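Local coordinates for protein dihydrolipoyl dehydrogenase (Elizabethkingia anophelis NUHP1, PDB 6UZI) that probably uses bound FAD and a redox-active disulfide to reoxidise protein-linked dihydrolipoyl groups, passing the electrons to NAD(+), at residues P219-G223 with K370-Q374; V404-L408 with A459-A464; L159-T163 with V246-E250. The contacts are given in a common frame with arbitrary orientation. Residues are numbered along the deposited sequence.

Contact 1. Residues P219-G223 with K370-Q374; sequences PGMDG and KTEEQ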
loop_
_atom_site.group_PDB
_atom_site.type_symbol
_atom_site.label_atom_id
_atom_site.label_comp_id
_atom_site.label_asym_id
_atom_site.label_seq_id
_atom_site.Cartn_x
_atom_site.Cartn_y
_atom_site.Cartn_z
ATOM N N PRO A 219 -16.299 -1.978 17.328
ATOM C CA PRO A 219 -15.865 -1.806 18.726
ATOM C C PRO A 219 -14.689 -2.682 19.146
ATOM O O PRO A 219 -14.104 -2.418 20.205
ATOM C CB PRO A 219 -17.128 -2.155 19.521
ATOM C CG PRO A 219 -17.850 -3.118 18.637
ATOM C CD PRO A 219 -17.618 -2.629 17.238
ATOM N N GLY A 220 -14.326 -3.704 18.372
ATOM C CA GLY A 220 -13.206 -4.534 18.757
ATOM C C GLY A 220 -11.851 -3.978 18.407
ATOM O O GLY A 220 -10.826 -4.560 18.773
ATOM N N MET A 221 -11.819 -2.842 17.726
ATOM C CA MET A 221 -10.582 -2.225 17.300
ATOM C C MET A 221 -10.271 -1.048 18.220
ATOM O O MET A 221 -10.994 -0.767 19.180
ATOM C CB MET A 221 -10.685 -1.798 15.836
ATOM C CG MET A 221 -11.007 -2.951 14.905
ATOM S SD MET A 221 -10.767 -2.589 13.159
ATOM C CE MET A 221 -8.973 -2.575 13.091
ATOM N N ASP A 222 -9.159 -0.377 17.945
ATOM C CA ASP A 222 -8.760 0.748 18.769
ATOM C C ASP A 222 -9.815 1.847 18.702
ATOM O O ASP A 222 -10.379 2.121 17.636
ATOM C CB ASP A 222 -7.412 1.281 18.296
ATOM C CG ASP A 222 -6.881 2.359 19.187
ATOM O OD1 ASP A 222 -6.115 2.025 20.116
ATOM O OD2 ASP A 222 -7.250 3.534 18.968
ATOM N N GLY A 223 -10.080 2.475 19.856
ATOM C CA GLY A 223 -11.134 3.479 19.936
ATOM C C GLY A 223 -10.938 4.655 18.996
ATOM O O GLY A 223 -11.911 5.221 18.490
ATOM N N LYS A 370 -1.983 -4.472 20.515
ATOM C CA LYS A 370 -2.914 -4.091 21.562
ATOM C C LYS A 370 -3.616 -2.779 21.226
ATOM O O LYS A 370 -3.052 -1.893 20.577
ATOM C CB LYS A 370 -2.184 -3.966 22.900
ATOM C CG LYS A 370 -1.528 -5.260 23.364
ATOM C CD LYS A 370 -2.556 -6.374 23.565
ATOM C CE LYS A 370 -1.893 -7.652 24.058
ATOM N NZ LYS A 370 -2.869 -8.697 24.489
ATOM N N THR A 371 -4.876 -2.677 21.642
ATOM C CA THR A 371 -5.554 -1.396 21.582
ATOM C C THR A 371 -5.217 -0.587 22.828
ATOM O O THR A 371 -4.712 -1.117 23.824
ATOM C CB THR A 371 -7.072 -1.563 21.482
ATOM O OG1 THR A 371 -7.583 -2.116 22.706
ATOM C CG2 THR A 371 -7.436 -2.471 20.317
ATOM N N GLU A 372 -5.499 0.717 22.762
ATOM C CA GLU A 372 -5.300 1.562 23.934
ATOM C C GLU A 372 -6.200 1.124 25.084
ATOM O O GLU A 372 -5.780 1.130 26.248
ATOM C CB GLU A 372 -5.545 3.026 23.589
ATOM C CG GLU A 372 -4.962 3.962 24.630
ATOM C CD GLU A 372 -5.145 5.415 24.287
ATOM O OE1 GLU A 372 -5.595 5.710 23.161
ATOM O OE2 GLU A 372 -4.817 6.264 25.141
ATOM N N GLU A 373 -7.445 0.740 24.781
ATOM C CA GLU A 373 -8.331 0.233 25.824
ATOM C C GLU A 373 -7.735 -1.008 26.488
ATOM O O GLU A 373 -7.822 -1.171 27.713
ATOM C CB GLU A 373 -9.720 -0.068 25.244
ATOM C CG GLU A 373 -10.483 1.149 24.710
ATOM C CD GLU A 373 -9.987 1.652 23.354
ATOM O OE1 GLU A 373 -9.660 0.828 22.475
ATOM O OE2 GLU A 373 -9.913 2.883 23.171
ATOM N N GLN A 374 -7.103 -1.884 25.698
ATOM C CA GLN A 374 -6.458 -3.061 26.275
ATOM C C GLN A 374 -5.290 -2.672 27.180
ATOM O O GLN A 374 -5.123 -3.240 28.266
ATOM C CB GLN A 374 -5.981 -3.996 25.163
ATOM C CG GLN A 374 -7.096 -4.812 24.528
ATOM C CD GLN A 374 -6.645 -5.580 23.301
ATOM O OE1 GLN A 374 -5.783 -5.127 22.540
ATOM N NE2 GLN A 374 -7.218 -6.759 23.109
HETATM O O HOH W 1 -10.841 -1.813 22.027
#

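Contact 2. Residues V404-L408 with A459-A464; sequences VIKIL and AIKEAA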
loop_
_atom_site.group_PDB
_atom_site.type_symbol
_atom_site.label_atom_id
_atom_site.label_comp_id
_atom_site.label_asym_id
_atom_site.label_seq_id
_atom_site.Cartn_x
_atom_site.Cartn_y
_atom_site.Cartn_z
ATOM N N VAL A 404 -5.607 8.926 10.089
ATOM C CA VAL A 404 -4.534 9.154 11.038
ATOM C C VAL A 404 -3.836 7.819 11.256
ATOM O O VAL A 404 -4.434 6.751 11.077
ATOM C CB VAL A 404 -5.093 9.744 12.359
ATOM C CG1 VAL A 404 -5.947 8.716 13.088
ATOM C CG2 VAL A 404 -3.973 10.251 13.256
ATOM N N ILE A 405 -2.554 7.883 11.617
ATOM C CA ILE A 405 -1.769 6.730 12.046
ATOM C C ILE A 405 -1.459 6.899 13.526
ATOM O O ILE A 405 -1.017 7.971 13.957
ATOM C CB ILE A 405 -0.474 6.587 11.234
ATOM C CG1 ILE A 405 -0.792 6.523 9.742
ATOM C CG2 ILE A 405 0.303 5.365 11.696
ATOM C CD1 ILE A 405 -1.357 5.200 9.317
ATOM N N LYS A 406 -1.698 5.847 14.300
ATOM C CA LYS A 406 -1.561 5.900 15.747
ATOM C C LYS A 406 -0.685 4.752 16.216
ATOM O O LYS A 406 -0.946 3.591 15.886
ATOM C CB LYS A 406 -2.937 5.854 16.417
ATOM C CG LYS A 406 -2.915 5.626 17.922
ATOM C CD LYS A 406 -4.329 5.352 18.437
ATOM C CE LYS A 406 -4.410 5.495 19.953
ATOM N NZ LYS A 406 -5.788 5.265 20.446
ATOM N N ILE A 407 0.352 5.074 16.980
ATOM C CA ILE A 407 1.297 4.089 17.486
ATOM C C ILE A 407 1.293 4.148 19.008
ATOM O O ILE A 407 1.357 5.236 19.593
ATOM C CB ILE A 407 2.714 4.330 16.937
ATOM C CG1 ILE A 407 2.769 4.003 15.444
ATOM C CG2 ILE A 407 3.735 3.493 17.711
ATOM C CD1 ILE A 407 4.104 4.344 14.790
ATOM N N LEU A 408 1.217 2.980 19.639
ATOM C CA LEU A 408 1.314 2.837 21.083
ATOM C C LEU A 408 2.644 2.170 21.414
ATOM O O LEU A 408 2.997 1.146 20.816
ATOM C CB LEU A 408 0.146 2.011 21.621
ATOM C CG LEU A 408 -1.243 2.540 21.270
ATOM C CD1 LEU A 408 -2.319 1.510 21.577
ATOM C CD2 LEU A 408 -1.510 3.821 22.029
ATOM N N ALA A 459 3.614 8.488 7.028
ATOM C CA ALA A 459 2.822 8.779 8.214
ATOM C C ALA A 459 3.168 7.835 9.350
ATOM O O ALA A 459 3.142 8.236 10.520
ATOM C CB ALA A 459 1.332 8.687 7.891
ATOM N N ILE A 460 3.545 6.597 9.033
ATOM C CA ILE A 460 4.005 5.688 10.076
ATOM C C ILE A 460 5.304 6.202 10.681
ATOM O O ILE A 460 5.451 6.282 11.908
ATOM C CB ILE A 460 4.168 4.266 9.520
ATOM C CG1 ILE A 460 2.883 3.809 8.844
ATOM C CG2 ILE A 460 4.516 3.313 10.637
ATOM C CD1 ILE A 460 3.047 2.516 8.093
ATOM N N LYS A 461 6.261 6.573 9.819
ATOM C CA LYS A 461 7.529 7.111 10.296
ATOM C C LYS A 461 7.314 8.345 11.165
ATOM O O LYS A 461 7.940 8.481 12.226
ATOM C CB LYS A 461 8.434 7.436 9.107
ATOM C CG LYS A 461 9.726 8.151 9.471
ATOM C CD LYS A 461 10.345 8.804 8.252
ATOM C CE LYS A 461 11.675 9.459 8.581
ATOM N NZ LYS A 461 12.714 8.462 8.926
ATOM N N GLU A 462 6.415 9.244 10.747
ATOM C CA GLU A 462 6.180 10.459 11.520
ATOM C C GLU A 462 5.520 10.143 12.858
ATOM O O GLU A 462 5.889 10.722 13.886
ATOM C CB GLU A 462 5.329 11.443 10.721
ATOM C CG GLU A 462 6.014 12.079 9.514
ATOM C CD GLU A 462 7.145 13.039 9.877
ATOM O OE1 GLU A 462 7.021 13.761 10.885
ATOM O OE2 GLU A 462 8.131 13.128 9.113
ATOM N N ALA A 463 4.547 9.227 12.870
ATOM C CA ALA A 463 3.922 8.840 14.135
ATOM C C ALA A 463 4.935 8.213 15.086
ATOM O O ALA A 463 4.903 8.472 16.297
ATOM C CB ALA A 463 2.763 7.876 13.885
ATOM N N ALA A 464 5.854 7.401 14.554
ATOM C CA ALA A 464 6.887 6.804 15.395
ATOM C C ALA A 464 7.798 7.875 15.987
ATOM O O ALA A 464 8.216 7.773 17.146
ATOM C CB ALA A 464 7.690 5.781 14.592
#

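Contact 3. Residues L159-T163 with V246-E250; sequences LPFIT and VSGVE. With EDO (1,2-ethanediol), chain I.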
loop_
_atom_site.group_PDB
_atom_site.type_symbol
_atom_site.label_atom_id
_atom_site.label_comp_id
_atom_site.label_asym_id
_atom_site.label_seq_id
_atom_site.Cartn_x
_atom_site.Cartn_y
_atom_site.Cartn_z
ATOM N N LEU A 159 -30.861 -12.456 13.844
ATOM C CA LEU A 159 -31.663 -12.308 15.033
ATOM C C LEU A 159 -32.927 -13.140 14.888
ATOM O O LEU A 159 -33.537 -13.159 13.812
ATOM C CB LEU A 159 -32.037 -10.838 15.240
ATOM C CG LEU A 159 -30.871 -9.839 15.265
ATOM C CD1 LEU A 159 -31.389 -8.439 15.481
ATOM C CD2 LEU A 159 -29.835 -10.193 16.323
ATOM N N PRO A 160 -33.354 -13.815 15.954
ATOM C CA PRO A 160 -34.467 -14.772 15.819
ATOM C C PRO A 160 -35.753 -14.172 15.285
ATOM O O PRO A 160 -36.532 -14.899 14.656
ATOM C CB PRO A 160 -34.637 -15.307 17.246
ATOM C CG PRO A 160 -33.251 -15.151 17.854
ATOM C CD PRO A 160 -32.722 -13.870 17.282
ATOM N N PHE A 161 -36.009 -12.879 15.500
ATOM C CA PHE A 161 -37.284 -12.293 15.094
ATOM C C PHE A 161 -37.272 -11.788 13.658
ATOM O O PHE A 161 -38.298 -11.270 13.194
ATOM C CB PHE A 161 -37.681 -11.136 16.018
ATOM C CG PHE A 161 -36.656 -10.039 16.105
ATOM C CD1 PHE A 161 -36.595 -9.054 15.126
ATOM C CD2 PHE A 161 -35.765 -9.979 17.159
ATOM C CE1 PHE A 161 -35.664 -8.044 15.193
ATOM C CE2 PHE A 161 -34.837 -8.970 17.234
ATOM C CZ PHE A 161 -34.788 -8.000 16.248
ATOM N N ILE A 162 -36.127 -11.873 12.970
ATOM C CA ILE A 162 -36.015 -11.443 11.579
ATOM C C ILE A 162 -36.309 -12.624 10.660
ATOM O O ILE A 162 -35.742 -13.709 10.820
ATOM C CB ILE A 162 -34.627 -10.853 11.290
ATOM C CG1 ILE A 162 -34.381 -9.621 12.158
ATOM C CG2 ILE A 162 -34.512 -10.486 9.823
ATOM C CD1 ILE A 162 -33.033 -8.959 11.929
ATOM N N THR A 163 -37.175 -12.403 9.678
ATOM C CA THR A 163 -37.507 -13.408 8.671
ATOM C C THR A 163 -36.778 -13.027 7.386
ATOM O O THR A 163 -37.219 -12.145 6.644
ATOM C CB THR A 163 -39.017 -13.491 8.441
ATOM O OG1 THR A 163 -39.689 -13.903 9.644
ATOM C CG2 THR A 163 -39.321 -14.477 7.330
ATOM N N VAL A 246 -33.065 -3.053 18.210
ATOM C CA VAL A 246 -34.103 -3.401 17.250
ATOM C C VAL A 246 -34.999 -4.469 17.852
ATOM O O VAL A 246 -34.526 -5.389 18.531
ATOM C CB VAL A 246 -33.489 -3.880 15.923
ATOM C CG1 VAL A 246 -34.575 -4.315 14.957
ATOM C CG2 VAL A 246 -32.633 -2.800 15.305
ATOM N N SER A 247 -36.306 -4.328 17.638
ATOM C CA SER A 247 -37.269 -5.308 18.090
ATOM C C SER A 247 -38.121 -5.884 16.969
ATOM O O SER A 247 -38.868 -6.841 17.214
ATOM C CB SER A 247 -38.192 -4.693 19.151
ATOM O OG SER A 247 -38.868 -3.553 18.634
ATOM N N GLY A 248 -38.022 -5.360 15.752
ATOM C CA GLY A 248 -38.834 -5.865 14.666
ATOM C C GLY A 248 -38.327 -5.412 13.320
ATOM O O GLY A 248 -37.794 -4.307 13.179
ATOM N N VAL A 249 -38.483 -6.285 12.324
ATOM C CA VAL A 249 -38.171 -6.003 10.925
ATOM C C VAL A 249 -39.295 -6.580 10.067
ATOM O O VAL A 249 -39.391 -7.802 9.918
ATOM C CB VAL A 249 -36.824 -6.591 10.496
ATOM C CG1 VAL A 249 -36.617 -6.365 9.011
ATOM C CG2 VAL A 249 -35.676 -6.001 11.319
ATOM N N GLU A 250 -40.143 -5.711 9.512
ATOM C CA GLU A 250 -41.300 -6.089 8.702
ATOM C C GLU A 250 -41.061 -5.768 7.235
ATOM O O GLU A 250 -40.587 -4.679 6.905
ATOM C CB GLU A 250 -42.564 -5.323 9.097
ATOM C CG GLU A 250 -43.115 -5.495 10.489
ATOM C CD GLU A 250 -44.374 -4.646 10.693
ATOM O OE1 GLU A 250 -44.713 -3.839 9.795
ATOM O OE2 GLU A 250 -45.029 -4.785 11.747
HETATM C C1 EDO I . -31.524 -6.374 18.715
HETATM O O1 EDO I . -31.396 -7.578 19.479
HETATM C C2 EDO I . -30.245 -5.549 18.844
HETATM O O2 EDO I . -30.261 -4.431 17.937
HETATM O O HOH W 2 -39.774 -8.620 13.076
#

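Contact 1. Residues P219-G223 with K370-Q374
Two helix starts meet here, and most of the polar atoms between them are paired. D222 is the N-cap residue of helix 223-236 and T371 that of helix 372-377; their CA atoms lie 4.8 Å apart. The D222 carboxylate serves both helices: OD2 takes the amide of T224 in its own helix, while OD1 accepts from the first-turn amide of the other, E372 N to D222 OD1 at 3.0 Å and nearly linear (167°). In the reverse direction the E373 carboxylate accepts from G223 N, at 3.1 Å to OE1 and weakly at 3.3 Å to OE2. Through these bonds the loop after strand 207-211, in the NAD-binding part of this pyridine nucleotide-disulphide oxidoreductase, is joined to the dimerisation domain. T371 and Q374 finish the start of helix 372-377 with a capping box: Q374 N gives to T371 OG1 (3.0 Å) and T371 N to Q374 OE1 (2.8 Å). The methyl of T371 packs against the loop backbone, CG2 lying 3.6 Å from D222 N and 3.8 Å from M221 C. A water donates to M221 O (3.0 Å) and to E373 OE1 (2.9 Å), and accepts a weak bond from T371 OG1 (3.3 Å). D222 OD1 and E373 OE1 are 4.4 Å apart; K406 offsets the charge by salt bridges to D222 OD2 and E372 OE1, and E372 OE2 is hydrogen-bonded to the hydroxyl of Y382. An ideal CB on G223 would fall 2.5 Å from E373 OE2.

Contact 2. Residues V404-L408 with A459-A464
Strand 404-408 and helix 459-464 run in broadly the same direction, their axes 7.8 Å apart at closest approach and 43° from parallel (signed crossing angle -43°). The CA atoms come nearest at I405 with I460, 6.2 Å, and at I407 with A463, 6.4 Å. Strand alternation sends I405 and I407 toward the helix and K406 to the opposite face of the sheet, where it bridges D222 and E372. I405 meets A459, its CG1 3.6 Å from A459 CB, and its CG2 lies 4.1 Å from both I460 CG1 and A463 CB. I407 extends its CD1 along the helix surface, 3.5 Å from A464 N, 3.9 Å from A463 CB and 3.9 Å from A464 CB. This is helix-on-sheet packing in the dimerisation domain: M421 of the adjacent strand touches I405 and I460, and F387 on the other flanking strand touches A459. The helix begins at E458, a zinc ligand in this structure. All six touching residues are buried. A459 and A463 point toward the strand and A464 sideways; these small side chains let the helix backbone lie close to I405 and I407, so the fit rests on shape and exclusion of water rather than polar pairing.

Contact 3. Residues L159-T163 with V246-E250
F161 gives the most surface, 78 Å², followed by V249 with 55 Å² and I162 with 32 Å². A type I turn, closed by I162 N to L159 O at 3.0 Å, presents F161 to the strand. Its ring lies against the backbone: F161 CZ is 3.5 Å from V246 O and F161 CE1 3.6 Å from G248 N, while S247 C sits over one ring face, 3.7 Å from F161 CE1. F161 CE1 also reaches V246 CG1 at 3.9 Å. V249 CG2 lies 3.9 Å from I162 CG1. A water links the backbones, donating to F161 O (3.0 Å) and accepting from V249 N (2.8 Å). Ethanediol O2, probably from the crystallisation liquor, accepts from V246 N at 3.1 Å. S247 and G248 both pair with T259 in a classic beta bulge. The loop between strands 154-156 and 169-170, leading into the NAD-binding part of the oxidoreductase, packs along strand 245-252, outermost in a three-stranded antiparallel sheet whose neighbour 255-261 carries V256 and V258 against V249.

Overall arrangement
Contacts 1 and 2 share a region and meet directly: strand 404-408 supplies I405 and I407 to the helix of contact 2 and, from its other face, K406 to the acids of contact 1, while L408 CD1 packs on E372 N at 3.5 Å. Contact 2 is wholly buried and apolar. Contact 1, partly buried where the NAD-binding part meets the dimerisation domain, relies on helix caps, charges and a water. Contact 3 stands apart, centred about 42 Å from the centre of contact 2 and 30 Å from that of contact 1; it is a surface meeting of loop and sheet edge that combines an exposed aromatic ring, a few contacts between aliphatic side chains and a water-mediated backbone link.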